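Local coordinates for protein concanavalin B (Canavalia ensiformis, PDB 6CAF) that may act as a carbohydrate-binding protein of jack bean seeds, built on the fold of the family 18 chitinases, at residues 26-31 / 280-286; 35-39 / 75-79; 123-127 / 166-171; 155-161 / 194-198. Where two conformers were deposited one is given. Numbering follows the deposited sequence.

Interaction 1: 26-31 / 280-286; sequences DISSTE and LQTRYAG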
# COMPACT_ATOMS: atom_id res chain seq x y z
N ASP A 26 13.29 -10.80 10.25
CA ASP A 26 12.65 -11.65 11.27
C ASP A 26 11.42 -10.97 11.82
O ASP A 26 11.04 -9.86 11.42
CB ASP A 26 13.63 -11.94 12.40
CG ASP A 26 14.08 -10.68 13.13
OD1 ASP A 26 13.63 -9.56 12.73
OD2 ASP A 26 14.94 -10.81 14.12
N ILE A 27 10.73 -11.65 12.72
CA ILE A 27 9.52 -11.06 13.25
C ILE A 27 9.81 -9.75 13.98
O ILE A 27 9.06 -8.79 13.83
CB ILE A 27 8.78 -12.05 14.15
CG1 ILE A 27 8.27 -13.21 13.29
CG2 ILE A 27 7.65 -11.35 14.88
CD1 ILE A 27 7.83 -14.41 14.09
N SER A 28 10.89 -9.69 14.76
CA SER A 28 11.19 -8.49 15.54
C SER A 28 11.38 -7.23 14.67
O SER A 28 11.17 -6.11 15.15
CB SER A 28 12.46 -8.72 16.38
OG SER A 28 13.58 -8.81 15.52
N SER A 29 11.79 -7.42 13.41
CA SER A 29 12.02 -6.32 12.48
C SER A 29 10.80 -5.92 11.63
O SER A 29 10.92 -5.11 10.71
CB SER A 29 13.17 -6.68 11.53
OG SER A 29 12.81 -7.78 10.70
N THR A 30 9.64 -6.47 11.96
CA THR A 30 8.39 -6.12 11.31
C THR A 30 8.24 -4.60 11.15
O THR A 30 8.32 -3.86 12.13
CB THR A 30 7.21 -6.65 12.18
OG1 THR A 30 7.17 -8.08 12.13
CG2 THR A 30 5.85 -6.11 11.73
N GLU A 31 7.94 -4.17 9.94
CA GLU A 31 7.51 -2.80 9.66
C GLU A 31 6.01 -2.84 9.38
O GLU A 31 5.55 -3.78 8.74
CB GLU A 31 8.28 -2.22 8.46
CG GLU A 31 9.78 -2.07 8.73
CD GLU A 31 10.59 -1.57 7.53
OE1 GLU A 31 10.12 -1.66 6.38
OE2 GLU A 31 11.71 -1.11 7.76
N LEU A 280 10.83 -16.72 5.80
CA LEU A 280 10.62 -15.63 6.74
C LEU A 280 11.86 -14.76 6.87
O LEU A 280 11.78 -13.54 6.81
CB LEU A 280 10.27 -16.26 8.10
CG LEU A 280 10.20 -15.36 9.32
CD1 LEU A 280 9.04 -14.42 9.12
CD2 LEU A 280 9.99 -16.16 10.60
N GLN A 281 13.02 -15.38 7.07
CA GLN A 281 14.19 -14.63 7.41
C GLN A 281 14.77 -13.79 6.28
O GLN A 281 15.54 -12.87 6.56
CB GLN A 281 15.27 -15.55 8.00
CG GLN A 281 14.84 -16.29 9.27
CD GLN A 281 14.38 -15.36 10.39
OE1 GLN A 281 14.85 -14.23 10.53
NE2 GLN A 281 13.47 -15.86 11.23
N THR A 282 14.43 -14.10 5.04
CA THR A 282 14.95 -13.36 3.92
C THR A 282 13.91 -12.56 3.15
O THR A 282 14.28 -11.63 2.48
CB THR A 282 15.70 -14.25 2.93
OG1 THR A 282 14.83 -15.30 2.50
CG2 THR A 282 16.94 -14.86 3.59
N ARG A 283 12.63 -12.90 3.25
CA ARG A 283 11.63 -12.28 2.40
C ARG A 283 10.62 -11.41 3.14
O ARG A 283 10.02 -10.55 2.54
CB ARG A 283 10.87 -13.32 1.57
CG ARG A 283 11.78 -14.15 0.69
CD ARG A 283 12.59 -13.35 -0.32
NE ARG A 283 11.77 -12.51 -1.16
CZ ARG A 283 11.12 -12.95 -2.24
NH1 ARG A 283 11.20 -14.23 -2.60
NH2 ARG A 283 10.37 -12.12 -2.94
N TYR A 284 10.39 -11.70 4.44
CA TYR A 284 9.33 -11.02 5.17
C TYR A 284 9.78 -9.63 5.62
O TYR A 284 10.76 -9.49 6.37
CB TYR A 284 8.92 -11.85 6.37
CG TYR A 284 8.05 -11.14 7.37
CD1 TYR A 284 6.71 -10.95 7.15
CD2 TYR A 284 8.58 -10.66 8.54
CE1 TYR A 284 5.92 -10.27 8.07
CE2 TYR A 284 7.81 -9.99 9.46
CZ TYR A 284 6.48 -9.81 9.23
OH TYR A 284 5.69 -9.15 10.14
N ALA A 285 9.02 -8.61 5.20
CA ALA A 285 9.29 -7.24 5.57
C ALA A 285 8.34 -6.69 6.62
O ALA A 285 8.67 -5.73 7.34
CB ALA A 285 9.23 -6.36 4.33
N GLY A 286 7.13 -7.24 6.71
CA GLY A 286 6.17 -6.69 7.65
C GLY A 286 4.75 -6.89 7.18
O GLY A 286 4.43 -7.82 6.42
O HOH W 1 12.61 -11.09 7.57
O HOH W 2 15.94 -11.71 9.28
O HOH W 3 11.73 -14.56 13.81
O HOH W 4 11.16 -8.13 8.92
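The Tyr284 side chain points toward the N-terminal turn. Tyr284 is the first residue past helix 280-283, and its t rotamer (chi1 168°) brings the ring against that turn. Tyr284 OH donates to Thr30 OG1 at 2.7 Å. Thr30 takes the m rotamer and donates the same OG1 to Ile27 O at 2.6 Å, so the tyrosine and the turn are linked in series. Asp26 O lies at the ring edge, 3.8 Å from Tyr284 CE2.

Asp26 is a p rotamer folded over its own turn. Its OD1 accepts from Ser29 N at 2.9 Å, an Asx motif, and its OD2 accepts from Ser28 OG at 2.8 Å. Gln281 (m, m) curls its amide back, with Gln281 OE1 3.2 Å from Asp26 CB. Waters 1 and 2 accept from Asp26 N and donate to the other segment. Ile27 CG1 meets Leu280 CD2 at 4.3 Å.

Sheet pairing begins at Glu31 N, which donates to Ala285 O at 3.1 Å. At the backbone angles of Gly286 a CB would jam against the preceding carbonyl O and clash with Glu31 O.

Here the first and last strands of the TIM barrel, 31-36 and 284-290, pair in parallel and close it. Ile27 and Thr30 also touch Leu308 of helix 300-308, and Tyr284 rests on Leu249 of strand 247-252.

Interaction 2: 35-39 / 75-79; sequences YWGQR and LEGVC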
# COMPACT_ATOMS: atom_id res chain seq x y z
N TYR A 35 -3.22 2.11 5.53
CA TYR A 35 -4.00 2.93 4.62
C TYR A 35 -4.74 4.03 5.36
O TYR A 35 -5.42 3.79 6.36
CB TYR A 35 -4.99 2.08 3.85
CG TYR A 35 -4.38 1.12 2.86
CD1 TYR A 35 -3.90 -0.12 3.26
CD2 TYR A 35 -4.28 1.45 1.53
CE1 TYR A 35 -3.36 -1.01 2.36
CE2 TYR A 35 -3.75 0.55 0.63
CZ TYR A 35 -3.29 -0.66 1.02
OH TYR A 35 -2.78 -1.52 0.06
N TRP A 36 -4.62 5.24 4.83
CA TRP A 36 -5.24 6.43 5.37
C TRP A 36 -5.88 7.24 4.27
O TRP A 36 -5.27 7.44 3.24
CB TRP A 36 -4.18 7.27 6.10
CG TRP A 36 -4.74 8.54 6.67
CD1 TRP A 36 -5.26 8.70 7.93
CD2 TRP A 36 -4.92 9.79 5.99
NE1 TRP A 36 -5.75 9.98 8.06
CE2 TRP A 36 -5.57 10.66 6.88
CE3 TRP A 36 -4.55 10.28 4.73
CZ2 TRP A 36 -5.89 11.96 6.53
CZ3 TRP A 36 -4.88 11.55 4.39
CH2 TRP A 36 -5.53 12.38 5.28
N GLY A 37 -7.09 7.73 4.50
CA GLY A 37 -7.70 8.60 3.52
C GLY A 37 -9.19 8.79 3.56
O GLY A 37 -9.73 9.33 2.62
N GLN A 38 -9.85 8.49 4.57
CA GLN A 38 -11.29 8.61 4.80
C GLN A 38 -11.53 9.33 6.10
O GLN A 38 -10.64 9.45 6.92
CB GLN A 38 -11.98 7.25 4.78
CG GLN A 38 -11.61 6.26 5.85
CD GLN A 38 -12.38 4.95 5.70
OE1 GLN A 38 -12.90 4.64 4.62
NE2 GLN A 38 -12.51 4.21 6.80
N ARG A 39 -12.69 9.96 6.22
CA ARG A 39 -12.96 10.77 7.39
C ARG A 39 -12.74 10.03 8.71
O ARG A 39 -12.13 10.55 9.65
CB ARG A 39 -14.39 11.32 7.33
CG ARG A 39 -14.78 12.15 8.54
CD ARG A 39 -16.22 12.67 8.44
NE ARG A 39 -16.28 13.85 7.60
CZ ARG A 39 -16.17 15.10 8.04
NH1 ARG A 39 -16.24 16.11 7.18
NH2 ARG A 39 -16.02 15.36 9.34
N LEU A 75 -10.35 12.61 -1.29
CA LEU A 75 -10.28 11.72 -0.14
C LEU A 75 -11.61 11.86 0.59
O LEU A 75 -11.98 12.97 1.01
CB LEU A 75 -9.11 12.12 0.76
CG LEU A 75 -7.72 12.03 0.11
CD1 LEU A 75 -6.66 12.36 1.15
CD2 LEU A 75 -7.48 10.67 -0.52
N GLU A 76 -12.34 10.73 0.71
CA GLU A 76 -13.73 10.72 1.13
C GLU A 76 -13.93 11.38 2.48
O GLU A 76 -13.39 10.94 3.49
CB GLU A 76 -14.25 9.29 1.16
CG GLU A 76 -15.74 9.16 1.41
CD GLU A 76 -16.13 7.72 1.67
OE1 GLU A 76 -16.01 6.88 0.70
OE2 GLU A 76 -16.51 7.43 2.88
N GLY A 77 -14.69 12.47 2.49
CA GLY A 77 -14.98 13.19 3.71
C GLY A 77 -13.79 13.91 4.31
O GLY A 77 -13.86 14.35 5.48
N VAL A 78 -12.72 14.02 3.54
CA VAL A 78 -11.48 14.59 4.05
C VAL A 78 -11.07 15.82 3.21
O VAL A 78 -10.89 16.90 3.73
CB VAL A 78 -10.34 13.57 4.04
CG1 VAL A 78 -9.03 14.21 4.44
CG2 VAL A 78 -10.66 12.42 4.99
N CYS A 79 -10.96 15.65 1.90
CA CYS A 79 -10.54 16.76 1.06
C CYS A 79 -10.84 16.51 -0.38
O CYS A 79 -11.04 15.36 -0.80
CB CYS A 79 -9.06 17.09 1.22
SG CYS A 79 -7.95 15.78 0.68
O HOH W 5 -10.91 8.26 0.39
O HOH W 6 -15.44 8.72 5.01
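Apolar contacts hold the inner part of this meeting. Trp36 is a t rotamer whose ring reaches back to the 75-79 loop. Its CZ3 lies 3.8 Å from Leu75 CD1, and its CH2 lies 4.0 Å from Val78 CG1. Val78 also packs on the backbone, with Val78 CG2 3.4 Å from Gln38 C and 3.4 Å from Arg39 N. At the backbone angles of Gly37 a CB would jam against the preceding carbonyl O. Gly37 O comes within 3.4 Å of Leu75 CB.

Direct polar contact is slight. Arg39 N donates a weak hydrogen bond to Glu76 O at 3.0 Å. The same acceptor receives a CA-H...O contact from Gln38 CA at 3.4 Å. A CB on Gly77 would clash with Arg39 CB.

Water adds two bridges. Water 5 lies 2.7 Å from Gly37 O and accepts from Glu76 N at 2.9 Å. Water 6 accepts from Arg39 N at 3.3 Å and lies 2.7 Å from Glu76 OE2.

Within 75-79, Val78 N and Cys79 N both donate to Leu75 O, a classic beta bulge. Cys79 is tied to Cys87 by a disulfide.

This is a loop contact of the TIM barrel, at the C-terminal end of strand 31-36 and just after it, against the loop between strand 55-64 and helix 91-99. Trp36 also touches Leu44 and Thr47 of helix 44-49, and Leu75 touches Ile58 of strand 55-64.

Interaction 3: 123-127 / 166-171; sequences AKDLA and NLLEEL
Both segments are alpha-helical, with phi/psi near -60/-45; in the first, Ala127 N donates to Ala123 O at 2.9 Å. The N-to-C directions of 123-127 and 166-171 are 48° apart (signed crossing angle -48°), and the axes come within 8.3 Å. The close fit depends on small residues in the first helix. Ala123 and Ala127, one turn apart, both point their CB toward the second helix. The nearest CA pairs are Ala123 with Leu167 at 4.5 Å, Lys124 with Glu170 at 5.6 Å and Ala127 with Leu171 at 5.2 Å.

Leu167 (t, p) is a bump that fits the hollow formed by Ala123, Leu126 and Ala127. Its CD1 lies 3.5 Å from Ala123 O, and its CD2 meets Leu126 CD2 at 3.9 Å, with Leu126 also t, p. These helices are neighbours on the outside of the TIM barrel, and Leu167 and Leu171 (m, t) also reach Phe153 of strand 150-154. Ala127 CB sits 3.9 Å from Leu171 CG.

Glu170 (m, m) is a second bump, with its CB 3.6 Å from Ala127 CB. Lys124 (t, p, t, t) lies beside it. Lys124 NZ is 4.5 Å from Glu170 OE1, beyond a salt bridge, and pairs with Glu128. Water 7 accepts from Lys124 NZ at 2.8 Å and donates to Glu170 OE1 at 2.7 Å.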
# COMPACT_ATOMS: atom_id res chain seq x y z
N ALA A 123 0.26 6.01 -20.01
CA ALA A 123 1.10 5.56 -18.91
C ALA A 123 2.28 6.49 -18.71
O ALA A 123 2.67 6.76 -17.57
CB ALA A 123 1.56 4.13 -19.15
N LYS A 124 2.89 6.96 -19.81
CA LYS A 124 3.96 7.94 -19.68
C LYS A 124 3.44 9.28 -19.16
O LYS A 124 4.02 9.88 -18.24
CB LYS A 124 4.70 8.10 -21.01
CG LYS A 124 5.76 9.17 -21.03
CD LYS A 124 6.81 8.96 -19.96
CE LYS A 124 7.95 9.94 -20.13
NZ LYS A 124 8.90 9.88 -18.99
N ASP A 125 2.34 9.76 -19.71
CA ASP A 125 1.75 11.02 -19.26
C ASP A 125 1.47 10.94 -17.74
O ASP A 125 1.75 11.88 -16.98
CB ASP A 125 0.40 11.30 -19.95
CG ASP A 125 0.47 11.63 -21.41
OD1 ASP A 125 1.54 11.94 -21.93
OD2 ASP A 125 -0.63 11.62 -22.01
N LEU A 126 0.87 9.85 -17.29
CA LEU A 126 0.51 9.70 -15.89
C LEU A 126 1.76 9.58 -15.02
O LEU A 126 1.80 10.15 -13.93
CB LEU A 126 -0.42 8.49 -15.72
CG LEU A 126 -0.97 8.27 -14.33
CD1 LEU A 126 -1.80 9.43 -13.83
CD2 LEU A 126 -1.76 6.97 -14.25
N ALA A 127 2.75 8.82 -15.47
CA ALA A 127 3.97 8.74 -14.69
C ALA A 127 4.60 10.12 -14.51
O ALA A 127 5.06 10.47 -13.42
CB ALA A 127 4.94 7.79 -15.38
N ASN A 166 3.18 -0.92 -18.04
CA ASN A 166 3.74 0.27 -18.67
C ASN A 166 3.84 1.44 -17.68
O ASN A 166 4.83 2.16 -17.67
CB ASN A 166 2.91 0.65 -19.90
CG ASN A 166 3.08 -0.33 -21.02
OD1 ASN A 166 4.19 -0.85 -21.22
ND2 ASN A 166 1.99 -0.62 -21.76
N LEU A 167 2.83 1.62 -16.84
CA LEU A 167 2.88 2.70 -15.86
C LEU A 167 4.07 2.51 -14.93
O LEU A 167 4.82 3.46 -14.61
CB LEU A 167 1.57 2.77 -15.10
CG LEU A 167 1.50 3.85 -14.01
CD1 LEU A 167 1.74 5.24 -14.53
CD2 LEU A 167 0.17 3.78 -13.27
N LEU A 168 4.21 1.29 -14.43
CA LEU A 168 5.33 0.97 -13.58
C LEU A 168 6.67 1.20 -14.28
O LEU A 168 7.58 1.80 -13.70
CB LEU A 168 5.21 -0.48 -13.11
CG LEU A 168 6.35 -0.98 -12.26
CD1 LEU A 168 6.55 -0.15 -11.00
CD2 LEU A 168 6.14 -2.46 -11.94
N GLU A 169 6.79 0.72 -15.53
CA GLU A 169 7.99 0.91 -16.31
C GLU A 169 8.34 2.39 -16.45
O GLU A 169 9.51 2.79 -16.32
CB GLU A 169 7.78 0.31 -17.69
CG GLU A 169 8.93 0.56 -18.65
CD GLU A 169 10.21 -0.13 -18.25
OE1 GLU A 169 10.09 -1.21 -17.64
OE2 GLU A 169 11.30 0.39 -18.56
N GLU A 170 7.34 3.20 -16.74
CA GLU A 170 7.59 4.61 -16.94
C GLU A 170 8.02 5.31 -15.65
O GLU A 170 8.91 6.16 -15.66
CB GLU A 170 6.39 5.31 -17.59
CG GLU A 170 6.05 4.79 -18.98
CD GLU A 170 7.08 4.91 -20.08
OE1 GLU A 170 8.13 5.53 -19.90
OE2 GLU A 170 6.79 4.36 -21.18
N LEU A 171 7.39 4.94 -14.53
CA LEU A 171 7.82 5.49 -13.26
C LEU A 171 9.25 5.04 -12.92
O LEU A 171 10.05 5.83 -12.42
CB LEU A 171 6.85 5.09 -12.14
CG LEU A 171 5.57 5.86 -12.10
CD1 LEU A 171 4.54 5.14 -11.24
CD2 LEU A 171 5.78 7.27 -11.60
O HOH W 7 9.37 7.23 -18.21

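Interaction 4: 155-161 / 194-198; sequences IQKPVDE and DEYLD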
# COMPACT_ATOMS: atom_id res chain seq x y z
N ILE A 155 -4.18 -1.94 -7.34
CA ILE A 155 -4.97 -2.10 -8.53
C ILE A 155 -5.87 -3.31 -8.35
O ILE A 155 -5.53 -4.44 -8.72
CB ILE A 155 -4.07 -2.20 -9.78
CG1 ILE A 155 -3.07 -1.02 -9.85
CG2 ILE A 155 -4.89 -2.32 -11.05
CD1 ILE A 155 -3.69 0.33 -9.73
N GLN A 156 -7.02 -3.07 -7.74
CA GLN A 156 -7.87 -4.15 -7.34
C GLN A 156 -9.17 -4.23 -8.12
O GLN A 156 -9.80 -5.28 -8.18
CB GLN A 156 -8.08 -4.19 -5.82
CG GLN A 156 -8.34 -2.97 -5.09
CD GLN A 156 -8.79 -3.22 -3.69
OE1 GLN A 156 -9.94 -3.55 -3.47
NE2 GLN A 156 -7.88 -3.10 -2.75
N LYS A 157 -9.54 -3.12 -8.73
CA LYS A 157 -10.77 -2.98 -9.44
C LYS A 157 -10.59 -1.93 -10.53
O LYS A 157 -11.34 -0.95 -10.58
CB LYS A 157 -11.89 -2.59 -8.45
CG LYS A 157 -13.28 -2.66 -9.04
CD LYS A 157 -14.31 -1.84 -8.28
CE LYS A 157 -13.90 -0.39 -8.01
NZ LYS A 157 -13.36 0.37 -9.17
N PRO A 158 -9.61 -2.14 -11.43
CA PRO A 158 -9.43 -1.25 -12.54
C PRO A 158 -10.44 -1.52 -13.62
O PRO A 158 -11.12 -2.54 -13.60
CB PRO A 158 -8.05 -1.59 -13.07
CG PRO A 158 -8.00 -3.08 -12.84
CD PRO A 158 -8.68 -3.27 -11.50
N VAL A 159 -10.53 -0.62 -14.59
CA VAL A 159 -11.35 -0.91 -15.75
C VAL A 159 -10.87 -2.24 -16.32
O VAL A 159 -11.66 -3.18 -16.51
CB VAL A 159 -11.23 0.19 -16.81
CG1 VAL A 159 -11.99 -0.21 -18.06
CG2 VAL A 159 -11.71 1.54 -16.26
N ASP A 160 -9.57 -2.32 -16.60
CA ASP A 160 -8.96 -3.60 -16.96
C ASP A 160 -7.50 -3.73 -16.64
O ASP A 160 -6.96 -2.93 -15.90
CB ASP A 160 -9.21 -3.97 -18.42
CG ASP A 160 -8.26 -3.30 -19.40
OD1 ASP A 160 -7.17 -2.77 -19.04
OD2 ASP A 160 -8.59 -3.38 -20.60
N GLU A 161 -6.87 -4.75 -17.20
CA GLU A 161 -5.61 -5.22 -16.69
C GLU A 161 -4.44 -4.71 -17.48
O GLU A 161 -3.32 -4.96 -17.09
CB GLU A 161 -5.55 -6.75 -16.63
CG GLU A 161 -4.95 -7.48 -17.80
CD GLU A 161 -5.97 -7.75 -18.84
OE1 GLU A 161 -7.02 -7.06 -18.80
OE2 GLU A 161 -5.76 -8.63 -19.69
N ASP A 194 -1.73 -12.69 -10.04
CA ASP A 194 -2.78 -11.70 -9.89
C ASP A 194 -3.35 -11.33 -11.25
O ASP A 194 -2.61 -11.07 -12.19
CB ASP A 194 -2.26 -10.44 -9.20
CG ASP A 194 -3.37 -9.48 -8.87
OD1 ASP A 194 -4.05 -9.72 -7.85
OD2 ASP A 194 -3.54 -8.50 -9.60
N GLU A 195 -4.66 -11.19 -11.32
CA GLU A 195 -5.33 -10.89 -12.61
C GLU A 195 -4.96 -9.55 -13.19
O GLU A 195 -4.97 -9.38 -14.41
CB GLU A 195 -6.85 -10.95 -12.42
CG GLU A 195 -7.69 -10.08 -13.36
CD GLU A 195 -9.19 -10.35 -13.27
OE1 GLU A 195 -9.70 -10.58 -12.14
OE2 GLU A 195 -9.86 -10.33 -14.34
N TYR A 196 -4.64 -8.58 -12.34
CA TYR A 196 -4.37 -7.24 -12.80
C TYR A 196 -2.91 -6.85 -12.80
O TYR A 196 -2.47 -6.09 -13.66
CB TYR A 196 -5.17 -6.22 -11.99
CG TYR A 196 -6.63 -6.48 -12.03
CD1 TYR A 196 -7.33 -6.39 -13.22
CD2 TYR A 196 -7.33 -6.78 -10.87
CE1 TYR A 196 -8.69 -6.65 -13.27
CE2 TYR A 196 -8.69 -7.03 -10.90
CZ TYR A 196 -9.37 -6.96 -12.10
OH TYR A 196 -10.72 -7.16 -12.16
N LEU A 197 -2.16 -7.36 -11.82
CA LEU A 197 -0.82 -6.90 -11.57
C LEU A 197 0.26 -7.90 -11.94
O LEU A 197 1.44 -7.58 -11.76
CB LEU A 197 -0.67 -6.50 -10.10
CG LEU A 197 -1.32 -5.17 -9.72
CD1 LEU A 197 -1.44 -5.06 -8.21
CD2 LEU A 197 -0.52 -4.03 -10.31
N ASP A 198 -0.06 -9.08 -12.46
CA ASP A 198 1.00 -10.04 -12.71
C ASP A 198 2.07 -9.51 -13.66
O ASP A 198 3.26 -9.65 -13.39
CB ASP A 198 0.52 -11.40 -13.18
CG ASP A 198 1.61 -12.48 -13.07
OD1 ASP A 198 2.18 -12.66 -11.98
OD2 ASP A 198 1.89 -13.13 -14.08
O HOH W 8 -5.01 -6.92 -7.65
O HOH W 9 -12.17 -4.46 -12.17
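Tyr196 has by far the most surface buried here, where two loops after neighbouring strands of the TIM barrel meet. Its ring lies against the loop that follows strand 150-154. Pro158 lies over one face in a CH-pi contact, with CD 3.5 Å from the ring centroid and almost on the ring normal. Gln156 O approaches Tyr196 CE2 at 3.4 Å.

Ile155 lies deeper. Its CG2 meets Tyr196 CB at 4.0 Å, and its CG1 meets Leu197 CD2 at 4.0 Å. Glu161 packs through its aliphatic part: CB lies at the ring edge, 3.9 Å from Tyr196 CD1.

Asp194 OD2 accepts from Tyr196 N (3.0 Å), an Asx turn, and from Leu197 N (2.9 Å), and so holds the backbone carrying the ring. Water 9 lies between Pro158 O (2.6 Å) and Tyr196 OH (3.1 Å).

The two loops share no direct hydrogen bond. Their match therefore rests on shape and on burial of the Tyr196 ring, while water links polar atoms.

How the interactions relate
All four contacts belong to one TIM barrel. Interaction 1 joins the first strand to the last strand of the barrel, and the other three are nested within it along the chain. Interaction 2 lies at the far end of strand 31-36, about 29 Å from interaction 1 between centres. It closes before interactions 3 and 4 open. These two alternate along the chain, and their centres are about 16 Å apart. Interaction 3 packs the helical shell. Interactions 2 and 4 join loops at the C-terminal ends of barrel strands, the end where family 18 enzymes carry their substrate cleft, so any carbohydrate binding is probably on that side.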